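Local structure of OmpT protein (Vibrio cholerae serotype O1, 6EHD) at residues R18-F23 and I31-S36; F82-Q87 and S120-V125; T89-V94 and L148-V153; S100-G105 and R282-Y287. The protein probably forms a non-specific diffusion channel, a general porin, through the outer membrane of Vibrio cholerae. The protein carries 1 engineered substitution. One frame throughout, in Å; residues are numbered along the deposited sequence. Where two conformers were deposited one is given.

Contact 1. Residues R18-F23 and I31-S36. With C8E ((hydroxyethyloxy)tri(ethyloxy)octane), chain G.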
# COMPACT_ATOMS: atom_id res chain seq x y z
N ARG A 18 7.45 11.43 -12.33
CA ARG A 18 8.52 10.50 -11.88
C ARG A 18 9.30 9.92 -13.08
O ARG A 18 8.71 9.54 -14.11
CB ARG A 18 7.94 9.32 -11.07
CG ARG A 18 7.02 9.76 -9.88
CD ARG A 18 6.68 8.59 -8.97
NE ARG A 18 5.95 8.95 -7.79
CZ ARG A 18 5.63 8.10 -6.81
NH1 ARG A 18 4.96 8.54 -5.79
NH2 ARG A 18 5.90 6.81 -6.89
N THR A 19 10.63 9.79 -12.94
CA THR A 19 11.45 8.94 -13.83
C THR A 19 12.23 7.91 -12.98
O THR A 19 12.95 8.30 -12.07
CB THR A 19 12.46 9.87 -14.54
OG1 THR A 19 11.75 10.87 -15.31
CG2 THR A 19 13.41 9.11 -15.44
N GLU A 20 12.04 6.64 -13.27
CA GLU A 20 12.63 5.51 -12.46
C GLU A 20 13.27 4.47 -13.41
O GLU A 20 12.68 4.14 -14.48
CB GLU A 20 11.51 4.86 -11.59
CG GLU A 20 11.06 5.86 -10.48
CD GLU A 20 9.97 5.35 -9.48
OE1 GLU A 20 9.19 4.52 -9.88
OE2 GLU A 20 9.81 5.98 -8.40
N LEU A 21 14.47 4.00 -13.03
CA LEU A 21 15.20 2.93 -13.71
C LEU A 21 15.34 1.78 -12.72
O LEU A 21 15.80 2.02 -11.58
CB LEU A 21 16.57 3.43 -14.03
CG LEU A 21 16.57 4.60 -15.05
CD1 LEU A 21 16.45 5.97 -14.39
CD2 LEU A 21 17.84 4.59 -15.92
N LYS A 22 14.90 0.58 -13.14
CA LYS A 22 14.96 -0.63 -12.30
C LYS A 22 15.90 -1.71 -12.91
O LYS A 22 15.82 -1.97 -14.15
CB LYS A 22 13.59 -1.18 -12.06
CG LYS A 22 12.77 -0.29 -11.11
CD LYS A 22 11.34 -0.79 -10.91
CE LYS A 22 11.26 -1.97 -9.99
NZ LYS A 22 9.83 -2.27 -9.76
N PHE A 23 16.79 -2.27 -12.07
CA PHE A 23 17.77 -3.30 -12.51
C PHE A 23 17.51 -4.57 -11.71
O PHE A 23 17.92 -4.67 -10.55
CB PHE A 23 19.20 -2.84 -12.29
CG PHE A 23 19.55 -1.48 -12.91
CD1 PHE A 23 19.11 -0.29 -12.31
CD2 PHE A 23 20.38 -1.39 -14.04
CE1 PHE A 23 19.41 0.98 -12.86
CE2 PHE A 23 20.68 -0.15 -14.63
CZ PHE A 23 20.21 1.05 -14.04
N ILE A 31 13.01 1.39 -17.88
CA ILE A 31 12.98 2.84 -17.68
C ILE A 31 11.49 3.16 -17.72
O ILE A 31 10.73 2.47 -18.34
CB ILE A 31 13.77 3.73 -18.69
CG1 ILE A 31 13.10 3.77 -20.09
CG2 ILE A 31 15.24 3.31 -18.83
CD1 ILE A 31 13.83 4.68 -21.10
N GLY A 32 11.04 4.21 -17.12
CA GLY A 32 9.55 4.38 -17.19
C GLY A 32 8.53 3.53 -16.39
O GLY A 32 7.31 3.58 -16.69
N SER A 33 8.93 2.87 -15.30
CA SER A 33 7.91 2.36 -14.32
C SER A 33 7.40 3.45 -13.34
O SER A 33 6.49 3.21 -12.50
CB SER A 33 8.48 1.17 -13.49
OG SER A 33 9.68 1.57 -12.80
N GLY A 34 8.00 4.65 -13.43
CA GLY A 34 7.62 5.76 -12.56
C GLY A 34 6.16 6.15 -12.67
O GLY A 34 5.81 6.73 -13.71
N SER A 35 5.41 5.94 -11.54
CA SER A 35 3.97 6.26 -11.30
C SER A 35 3.50 7.79 -11.18
O SER A 35 2.92 8.27 -10.22
CB SER A 35 3.53 5.59 -10.08
OG SER A 35 2.14 5.66 -10.04
N SER A 36 3.52 8.45 -12.29
CA SER A 36 3.18 9.86 -12.34
C SER A 36 1.64 10.07 -12.25
O SER A 36 0.87 9.23 -12.72
CB SER A 36 3.72 10.42 -13.67
OG SER A 36 5.17 10.28 -13.75
C11 C8E G . 9.34 6.96 4.11
O12 C8E G . 9.33 7.14 2.67
C13 C8E G . 8.79 5.97 2.00
C14 C8E G . 8.57 6.22 0.52
O15 C8E G . 7.50 7.18 0.47
C16 C8E G . 7.43 8.08 -0.60
C17 C8E G . 6.75 7.27 -1.61
O18 C8E G . 5.61 7.90 -2.18
C19 C8E G . 4.88 7.38 -3.30
C20 C8E G . 3.54 6.63 -3.64
O21 C8E G . 3.32 5.99 -5.01
O HOH W 1 6.54 5.04 -9.18
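This is the antiparallel hairpin of strands 9-24 and 30-47, met where the second strand is interrupted, so that R18, E20 and K22 lie against the irregular backbone from G32 to S36. Regular pairing holds at one end: L21 and I31 form a non-hydrogen-bonded pair, and their side chains lie side by side on the surface, CD2 of L21 4.1 Å from CG2 of I31. At the other end the backbone N of R18 gives its hydrogen to S36 OG, 2.9 Å away and fairly straight at 163°. Between these points S35 is the centre of an inverse gamma turn, closed by a weak bond from S36 N to G34 O. G34 has no side chain, and its CA comes to 3.3 Å from OE1 of E20 and 3.9 Å from CB of R18. K22 CD lies 3.4 Å from S33 OG.

A single water ties three polar groups together: it donates to E20 OE1 at 2.8 Å and accepts from S35 N and from R18 NH2. With CG anti to the carbonyl carbon (chi1 -53°) and the chain extended from CG to NE, R18 runs past S35, whose backbone O lies over one face of the guanidinium. The detergent beside that group is modelled too close to it, so its weak bond is doubtful.

R18 is held further by G301 O and Q16, and E20 OE2 by Y284 OH. Backbone bonds between T19 and A321 and between L21 and I319 join strand 9-24 to strand 314-324, while E20 also packs on F102 of the inward-folded loop.

Contact 2. Residues F82-Q87 and S120-V125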
# COMPACT_ATOMS: atom_id res chain seq x y z
N PHE A 82 -16.82 10.95 6.28
CA PHE A 82 -17.31 9.90 5.43
C PHE A 82 -16.95 10.19 3.98
O PHE A 82 -17.33 11.28 3.45
CB PHE A 82 -18.83 9.74 5.51
CG PHE A 82 -19.36 9.48 6.92
CD1 PHE A 82 -19.50 10.48 7.83
CD2 PHE A 82 -19.64 8.21 7.30
CE1 PHE A 82 -19.97 10.19 9.15
CE2 PHE A 82 -20.10 7.92 8.60
CZ PHE A 82 -20.25 8.91 9.50
N SER A 83 -16.27 9.23 3.31
CA SER A 83 -15.78 9.42 1.91
C SER A 83 -16.29 8.33 1.02
O SER A 83 -16.19 7.10 1.32
CB SER A 83 -14.18 9.49 1.90
OG SER A 83 -13.73 10.64 2.62
N PHE A 84 -16.85 8.73 -0.13
CA PHE A 84 -17.49 7.79 -1.09
C PHE A 84 -16.84 7.83 -2.46
O PHE A 84 -16.57 8.94 -3.00
CB PHE A 84 -19.05 8.22 -1.30
CG PHE A 84 -19.86 8.33 -0.00
CD1 PHE A 84 -19.80 9.46 0.78
CD2 PHE A 84 -20.68 7.31 0.40
CE1 PHE A 84 -20.49 9.53 1.97
CE2 PHE A 84 -21.40 7.37 1.60
CZ PHE A 84 -21.27 8.46 2.39
N GLY A 85 -16.76 6.65 -3.09
CA GLY A 85 -16.32 6.48 -4.51
C GLY A 85 -15.09 5.56 -4.68
O GLY A 85 -14.89 4.64 -3.89
N LYS A 86 -14.27 5.83 -5.69
CA LYS A 86 -13.14 4.94 -6.12
C LYS A 86 -11.92 5.41 -5.29
O LYS A 86 -11.46 6.57 -5.44
CB LYS A 86 -12.85 5.10 -7.60
CG LYS A 86 -11.71 4.23 -8.08
CD LYS A 86 -11.43 4.34 -9.58
CE LYS A 86 -10.53 3.16 -9.98
NZ LYS A 86 -10.07 3.24 -11.39
N GLN A 87 -11.43 4.53 -4.37
CA GLN A 87 -10.46 4.93 -3.34
C GLN A 87 -9.42 3.83 -3.08
O GLN A 87 -9.71 2.63 -3.26
CB GLN A 87 -11.25 5.20 -2.01
CG GLN A 87 -12.18 6.40 -2.10
CD GLN A 87 -13.04 6.62 -0.91
OE1 GLN A 87 -12.68 7.41 0.01
NE2 GLN A 87 -14.27 5.96 -0.91
N SER A 120 -15.81 1.06 -5.35
CA SER A 120 -17.02 1.60 -4.75
C SER A 120 -17.01 1.37 -3.24
O SER A 120 -17.61 0.40 -2.76
CB SER A 120 -18.28 0.98 -5.41
OG SER A 120 -19.40 1.54 -4.75
N GLN A 121 -16.34 2.27 -2.49
CA GLN A 121 -16.25 2.14 -1.05
C GLN A 121 -16.87 3.31 -0.36
O GLN A 121 -16.89 4.41 -0.91
CB GLN A 121 -14.76 2.13 -0.58
CG GLN A 121 -13.95 0.98 -0.90
CD GLN A 121 -12.47 1.14 -0.37
OE1 GLN A 121 -12.19 0.92 0.80
NE2 GLN A 121 -11.57 1.52 -1.28
N VAL A 122 -17.29 3.06 0.88
CA VAL A 122 -17.46 4.10 1.88
C VAL A 122 -16.33 3.98 2.93
O VAL A 122 -16.17 2.90 3.51
CB VAL A 122 -18.75 3.97 2.72
CG1 VAL A 122 -19.05 5.27 3.39
CG2 VAL A 122 -19.89 3.45 1.90
N LYS A 123 -15.64 5.09 3.22
CA LYS A 123 -14.50 5.05 4.19
C LYS A 123 -14.82 6.07 5.26
O LYS A 123 -15.43 7.13 4.96
CB LYS A 123 -13.14 5.31 3.48
CG LYS A 123 -12.65 4.15 2.62
CD LYS A 123 -11.38 4.45 1.80
CE LYS A 123 -10.19 4.91 2.65
NZ LYS A 123 -9.12 5.43 1.71
N TYR A 124 -14.49 5.71 6.48
CA TYR A 124 -14.69 6.52 7.67
C TYR A 124 -13.38 6.87 8.40
O TYR A 124 -12.52 5.98 8.56
CB TYR A 124 -15.59 5.70 8.65
CG TYR A 124 -15.88 6.38 9.96
CD1 TYR A 124 -16.79 7.45 10.05
CD2 TYR A 124 -15.24 5.96 11.14
CE1 TYR A 124 -17.08 8.06 11.24
CE2 TYR A 124 -15.51 6.58 12.36
CZ TYR A 124 -16.45 7.61 12.42
OH TYR A 124 -16.65 8.26 13.64
N VAL A 125 -13.25 8.07 8.87
CA VAL A 125 -12.13 8.50 9.71
C VAL A 125 -12.58 9.34 10.84
O VAL A 125 -13.35 10.31 10.62
CB VAL A 125 -11.11 9.32 8.88
CG1 VAL A 125 -9.97 9.83 9.81
CG2 VAL A 125 -10.60 8.55 7.68
O HOH W 2 -13.19 9.42 5.07
O HOH W 3 -10.19 7.82 0.70
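F82 and Y124 make the tight part of this pairing of strands 80-84 and 121-128, antiparallel neighbours in the porin barrel wall with the long inward segment inserted between them. Their rings lie side by side and point the same way, with CD1 of Y124 over one face of the F82 ring toward its rim, 3.6 Å from F82 CE2. The planes stand 56° apart, so the pair is oblique. Farther along the same face F84 lies beside V122, which was modelled in two conformers, so the details of that touch are less certain.

Underneath, the backbones are closely bonded. S83 and K123 form a hydrogen-bonded pair, 2.8 Å from S83 N to K123 O and again from K123 N to S83 O; G85 and Q121 make the next. S83 O is gripped twice, since the Q87 chain, extended beyond CG, reaches back so that NE2 donates to it at 3.2 Å, from well above the carbonyl plane (62°).

On the face of S83 and K123 the polar ends meet through water rather than directly. Q87 and K123 approach tip to tip, and a water donates to Q87 OE1 at 2.6 Å while accepting from K123 NZ at 2.8 Å. K123 NZ also forms a salt bridge with D93 and bonds W88 O.

Beyond F84 the chain turns a corner at G85 and K86 and leaves the barrel wall. Strand 67-77 flanks strand 80-84, joined by backbone bonds of F82 to V75 and of F84 to L73, and its I72 touches S83 and Q87.

Contact 3. Residues T89-V94 and L148-V153. With C8E ((hydroxyethyloxy)tri(ethyloxy)octane), chain B.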
# COMPACT_ATOMS: atom_id res chain seq x y z
N THR A 89 -7.63 1.29 -0.40
CA THR A 89 -8.13 0.67 0.87
C THR A 89 -7.62 1.40 2.14
O THR A 89 -6.54 2.04 2.14
CB THR A 89 -7.83 -0.84 0.97
OG1 THR A 89 -6.42 -1.06 1.06
CG2 THR A 89 -8.41 -1.62 -0.19
N THR A 90 -8.42 1.34 3.20
CA THR A 90 -8.03 1.80 4.53
C THR A 90 -6.68 1.07 4.96
O THR A 90 -5.77 1.72 5.52
CB THR A 90 -9.13 1.48 5.59
OG1 THR A 90 -10.33 2.16 5.24
CG2 THR A 90 -8.69 1.91 6.99
N SER A 91 -6.61 -0.22 4.64
CA SER A 91 -5.35 -1.00 4.91
C SER A 91 -4.10 -0.41 4.23
O SER A 91 -2.97 -0.43 4.82
CB SER A 91 -5.56 -2.51 4.57
OG SER A 91 -6.11 -2.67 3.25
N ASP A 92 -4.27 0.12 3.03
CA ASP A 92 -3.16 0.80 2.27
C ASP A 92 -2.82 2.12 2.88
O ASP A 92 -1.63 2.46 2.98
CB ASP A 92 -3.53 0.96 0.83
CG ASP A 92 -2.36 1.35 -0.11
OD1 ASP A 92 -1.43 0.56 -0.23
OD2 ASP A 92 -2.46 2.40 -0.77
N ASP A 93 -3.84 2.87 3.37
CA ASP A 93 -3.60 4.19 4.01
C ASP A 93 -2.79 3.98 5.29
O ASP A 93 -1.81 4.75 5.61
CB ASP A 93 -4.92 4.88 4.39
CG ASP A 93 -5.81 5.30 3.21
OD1 ASP A 93 -5.35 5.34 2.06
OD2 ASP A 93 -7.06 5.56 3.52
N VAL A 94 -3.19 2.99 6.12
CA VAL A 94 -2.53 2.78 7.44
C VAL A 94 -1.13 2.13 7.24
O VAL A 94 -0.17 2.55 7.85
CB VAL A 94 -3.39 1.88 8.34
CG1 VAL A 94 -2.65 1.30 9.56
CG2 VAL A 94 -4.73 2.52 8.71
N LEU A 148 -15.38 -6.38 0.81
CA LEU A 148 -14.33 -5.76 1.67
C LEU A 148 -14.92 -5.11 2.91
O LEU A 148 -15.89 -4.34 2.86
CB LEU A 148 -13.54 -4.71 0.85
CG LEU A 148 -12.39 -3.96 1.52
CD1 LEU A 148 -11.22 -4.90 1.76
CD2 LEU A 148 -11.96 -2.79 0.68
N ALA A 149 -14.29 -5.39 4.04
CA ALA A 149 -14.61 -4.75 5.26
C ALA A 149 -13.31 -4.66 6.13
O ALA A 149 -12.64 -5.71 6.33
CB ALA A 149 -15.70 -5.54 6.02
N GLU A 150 -13.04 -3.47 6.67
CA GLU A 150 -11.78 -3.19 7.40
C GLU A 150 -11.98 -2.25 8.57
O GLU A 150 -12.82 -1.36 8.50
CB GLU A 150 -10.74 -2.54 6.40
CG GLU A 150 -10.42 -3.43 5.21
CD GLU A 150 -9.24 -2.91 4.33
OE1 GLU A 150 -9.24 -1.66 4.09
OE2 GLU A 150 -8.42 -3.75 3.89
N LEU A 151 -11.15 -2.41 9.62
CA LEU A 151 -11.17 -1.55 10.81
C LEU A 151 -9.80 -1.52 11.44
O LEU A 151 -9.23 -2.61 11.66
CB LEU A 151 -12.19 -2.07 11.87
CG LEU A 151 -12.18 -1.41 13.26
CD1 LEU A 151 -12.63 -0.01 13.14
CD2 LEU A 151 -13.11 -2.13 14.27
N TYR A 152 -9.29 -0.31 11.67
CA TYR A 152 -7.99 -0.06 12.33
C TYR A 152 -8.16 1.00 13.44
O TYR A 152 -8.97 1.97 13.27
CB TYR A 152 -6.92 0.38 11.28
CG TYR A 152 -6.52 -0.69 10.29
CD1 TYR A 152 -7.27 -1.00 9.17
CD2 TYR A 152 -5.31 -1.40 10.45
CE1 TYR A 152 -6.89 -2.01 8.29
CE2 TYR A 152 -4.90 -2.35 9.54
CZ TYR A 152 -5.69 -2.68 8.48
OH TYR A 152 -5.28 -3.71 7.60
N VAL A 153 -7.35 0.94 14.50
CA VAL A 153 -7.30 1.98 15.56
C VAL A 153 -5.86 2.32 15.89
O VAL A 153 -5.00 1.42 15.83
CB VAL A 153 -8.05 1.50 16.87
CG1 VAL A 153 -7.41 0.26 17.45
CG2 VAL A 153 -8.00 2.54 17.94
O9 C8E B . -6.43 8.36 6.25
C10 C8E B . -7.00 9.57 5.79
C11 C8E B . -6.63 10.81 6.58
O12 C8E B . -6.41 10.52 7.96
C13 C8E B . -6.16 11.68 8.75
C14 C8E B . -5.75 11.29 10.18
O15 C8E B . -4.71 10.28 10.28
C16 C8E B . -4.29 10.12 11.64
C17 C8E B . -3.62 8.77 11.89
O18 C8E B . -2.87 8.28 10.81
C19 C8E B . -2.16 7.04 10.93
C20 C8E B . -2.81 5.92 10.14
O21 C8E B . -2.90 6.36 8.80
O HOH W 4 -11.24 0.23 3.34
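The Y152 ring and the E150 carboxylate are the flat groups that meet the short helix 90-94. Three residues approach the ring obliquely: T90 CG2 is 3.9 Å from CD1 of Y152, V94 CG1 is 3.9 Å from its CD2, and the CA of S91 reaches CE1. At the ring's tip S91 CB lies 3.3 Å from Y152 OH, a hydroxyl that is hydrogen-bonded to Y215.

The carboxylate meets S91 twice. S91 N donates to E150 OE1 at 3.0 Å, from above the carboxylate plane (46° out of it), whereas S91 OG donates to E150 OE2 at 2.6 Å on the syn side, closer to the plane. A chi1 of 51° sets S91 OG near its own backbone N, where both can bond the same carboxylate. That hydroxyl in turn accepts from T89 OG1, at 2.7 Å, so T89, in the N-cap position, positions the group that binds the acid. A water joins E150 OE1 to T90 N, and the T89 and L148 side chains cross at about a right angle, CG2 of T89 meeting CD2 of L148.

Helix 90-94 belongs to the chain folded into the barrel, consistent with the constriction loop L3 of general porins, and strand 147-157 is part of the wall. Because E150 faces the N-terminal turn of the helix and also bonds Y196 OH through OE2, its negative charge is probably well stabilised although it is buried.

Contact 4. Residues S100-G105 and R282-Y287. With C8E ((hydroxyethyloxy)tri(ethyloxy)octane), chain G.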
# COMPACT_ATOMS: atom_id res chain seq x y z
N SER A 100 10.77 1.82 2.28
CA SER A 100 11.46 1.80 0.97
C SER A 100 10.76 2.63 -0.14
O SER A 100 9.58 3.02 -0.04
CB SER A 100 11.56 0.31 0.51
OG SER A 100 10.29 -0.23 0.13
N TYR A 101 11.51 2.86 -1.25
CA TYR A 101 11.01 3.50 -2.49
C TYR A 101 10.73 2.47 -3.62
O TYR A 101 10.02 2.81 -4.53
CB TYR A 101 12.03 4.52 -2.99
CG TYR A 101 11.91 5.85 -2.39
CD1 TYR A 101 11.07 6.79 -2.95
CD2 TYR A 101 12.66 6.22 -1.27
CE1 TYR A 101 10.90 8.05 -2.31
CE2 TYR A 101 12.54 7.49 -0.69
CZ TYR A 101 11.66 8.42 -1.24
OH TYR A 101 11.49 9.69 -0.65
N PHE A 102 11.21 1.21 -3.54
CA PHE A 102 11.10 0.20 -4.59
C PHE A 102 10.74 -1.24 -4.21
O PHE A 102 9.84 -1.84 -4.80
CB PHE A 102 12.39 0.10 -5.47
CG PHE A 102 12.68 1.29 -6.33
CD1 PHE A 102 12.00 1.49 -7.48
CD2 PHE A 102 13.69 2.22 -5.93
CE1 PHE A 102 12.31 2.60 -8.31
CE2 PHE A 102 14.03 3.30 -6.80
CZ PHE A 102 13.33 3.46 -7.96
N PHE A 103 11.41 -1.81 -3.21
CA PHE A 103 11.42 -3.30 -3.05
C PHE A 103 10.71 -3.87 -1.82
O PHE A 103 10.41 -5.05 -1.78
CB PHE A 103 12.87 -3.81 -3.08
CG PHE A 103 13.64 -3.45 -4.37
CD1 PHE A 103 13.10 -3.85 -5.62
CD2 PHE A 103 14.79 -2.67 -4.33
CE1 PHE A 103 13.76 -3.48 -6.83
CE2 PHE A 103 15.43 -2.29 -5.53
CZ PHE A 103 14.91 -2.74 -6.76
N GLY A 104 10.52 -3.05 -0.77
CA GLY A 104 9.81 -3.53 0.47
C GLY A 104 8.33 -3.55 0.39
O GLY A 104 7.74 -3.19 -0.64
N GLY A 105 7.71 -3.97 1.52
CA GLY A 105 6.27 -4.24 1.67
C GLY A 105 5.91 -5.73 1.66
O GLY A 105 4.72 -6.06 1.67
N ARG A 282 13.09 15.60 -5.45
CA ARG A 282 13.98 14.66 -4.76
C ARG A 282 14.42 13.53 -5.63
O ARG A 282 13.83 13.25 -6.64
CB ARG A 282 13.25 14.07 -3.54
CG ARG A 282 12.14 13.12 -3.87
CD ARG A 282 11.43 12.55 -2.59
NE ARG A 282 10.70 13.58 -1.84
CZ ARG A 282 9.85 13.27 -0.83
NH1 ARG A 282 9.66 11.99 -0.43
NH2 ARG A 282 9.15 14.26 -0.23
N VAL A 283 15.50 12.86 -5.19
CA VAL A 283 16.05 11.68 -5.86
C VAL A 283 16.36 10.60 -4.79
O VAL A 283 16.46 10.88 -3.60
CB VAL A 283 17.37 11.97 -6.66
CG1 VAL A 283 17.02 12.98 -7.81
CG2 VAL A 283 18.44 12.51 -5.79
N TYR A 284 16.49 9.39 -5.29
CA TYR A 284 16.76 8.26 -4.38
C TYR A 284 17.43 7.08 -5.12
O TYR A 284 17.25 6.89 -6.35
CB TYR A 284 15.41 7.77 -3.74
CG TYR A 284 14.20 7.82 -4.62
CD1 TYR A 284 13.44 8.98 -4.74
CD2 TYR A 284 13.83 6.77 -5.39
CE1 TYR A 284 12.37 9.09 -5.60
CE2 TYR A 284 12.69 6.83 -6.22
CZ TYR A 284 11.99 8.04 -6.38
OH TYR A 284 10.87 8.07 -7.23
N ALA A 285 18.16 6.24 -4.35
CA ALA A 285 18.78 5.06 -4.88
C ALA A 285 18.68 3.92 -3.82
O ALA A 285 18.91 4.21 -2.62
CB ALA A 285 20.26 5.35 -5.16
N GLU A 286 18.41 2.72 -4.31
CA GLU A 286 18.17 1.62 -3.41
C GLU A 286 18.72 0.30 -3.92
O GLU A 286 18.63 -0.03 -5.10
CB GLU A 286 16.57 1.50 -3.27
CG GLU A 286 16.07 0.53 -2.19
CD GLU A 286 14.50 0.67 -2.07
OE1 GLU A 286 14.08 1.86 -1.80
OE2 GLU A 286 13.80 -0.35 -2.23
N TYR A 287 19.18 -0.51 -2.96
CA TYR A 287 19.52 -1.94 -3.23
C TYR A 287 18.53 -2.85 -2.48
O TYR A 287 18.22 -2.60 -1.29
CB TYR A 287 20.91 -2.17 -2.65
CG TYR A 287 21.33 -3.64 -2.54
CD1 TYR A 287 21.39 -4.46 -3.67
CD2 TYR A 287 21.53 -4.26 -1.28
CE1 TYR A 287 21.76 -5.84 -3.57
CE2 TYR A 287 21.85 -5.63 -1.17
CZ TYR A 287 22.00 -6.41 -2.33
OH TYR A 287 22.38 -7.77 -2.21
C11 C8E G . 9.34 6.96 4.11
O12 C8E G . 9.33 7.14 2.67
C13 C8E G . 8.79 5.97 2.00
C14 C8E G . 8.57 6.22 0.52
O15 C8E G . 7.50 7.18 0.47
C16 C8E G . 7.43 8.08 -0.60
C17 C8E G . 6.75 7.27 -1.61
O18 C8E G . 5.61 7.90 -2.18
C19 C8E G . 4.88 7.38 -3.30
C20 C8E G . 3.54 6.63 -3.64
O21 C8E G . 3.32 5.99 -5.01
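E286 grips the backbone of Y101 to F103 through both carboxylate oxygens. OE1 accepts from Y101 N at 2.8 Å on its syn lone pair; OE2 accepts from F103 N at 3.0 Å, nearly in line with the C-O bond, and weakly from F102 N. Beside this, the Y101 and Y284 rings stack face to face, centroids 4.0 Å apart and planes only 11° from parallel, and R282 NH1 donates to Y101 OH at 2.9 Å. F102 completes the aromatic cluster, its CE2 at the edge of the Y284 ring, and C14 of the detergent lies over the centre of the other face of Y101.

Here a loop folded into the barrel, consistent with the constriction loop L3 of general porins, is fastened to strand 281-291 of the wall. A chi1 of 36° puts Y284 CG, the root of the ring, between backbone N and carbonyl carbon, and the ring then lies against Y101. Y284 CB lies over the Y101 face as a CH-pi contact.

Farther out, Y101 OH also bonds E274, Y248 OH bonds E286 OE1, and Y284 OH bonds E20 OE2 and R322 NE. Within the loop S100 OG accepts from G104 N and is itself bonded to D98.

All four contacts belong to one 16-stranded porin barrel and the long segment folded into it between strands 80-84 and 121-128. Contact 1 closes first along the chain; the segments of contacts 2, 3 and 4 then interleave, because each takes one half from residues 82-105. Contacts 2 and 3 are neighbours, centres 11 Å apart, as are contacts 1 and 4 at the same spacing, while contacts 3 and 4 lie 24 Å apart on opposite sides of the chain's centre. The inward segment is thus fixed where it leaves the wall, at its helix and at residues 100-105, so it spans the lumen, where it probably narrows the channel.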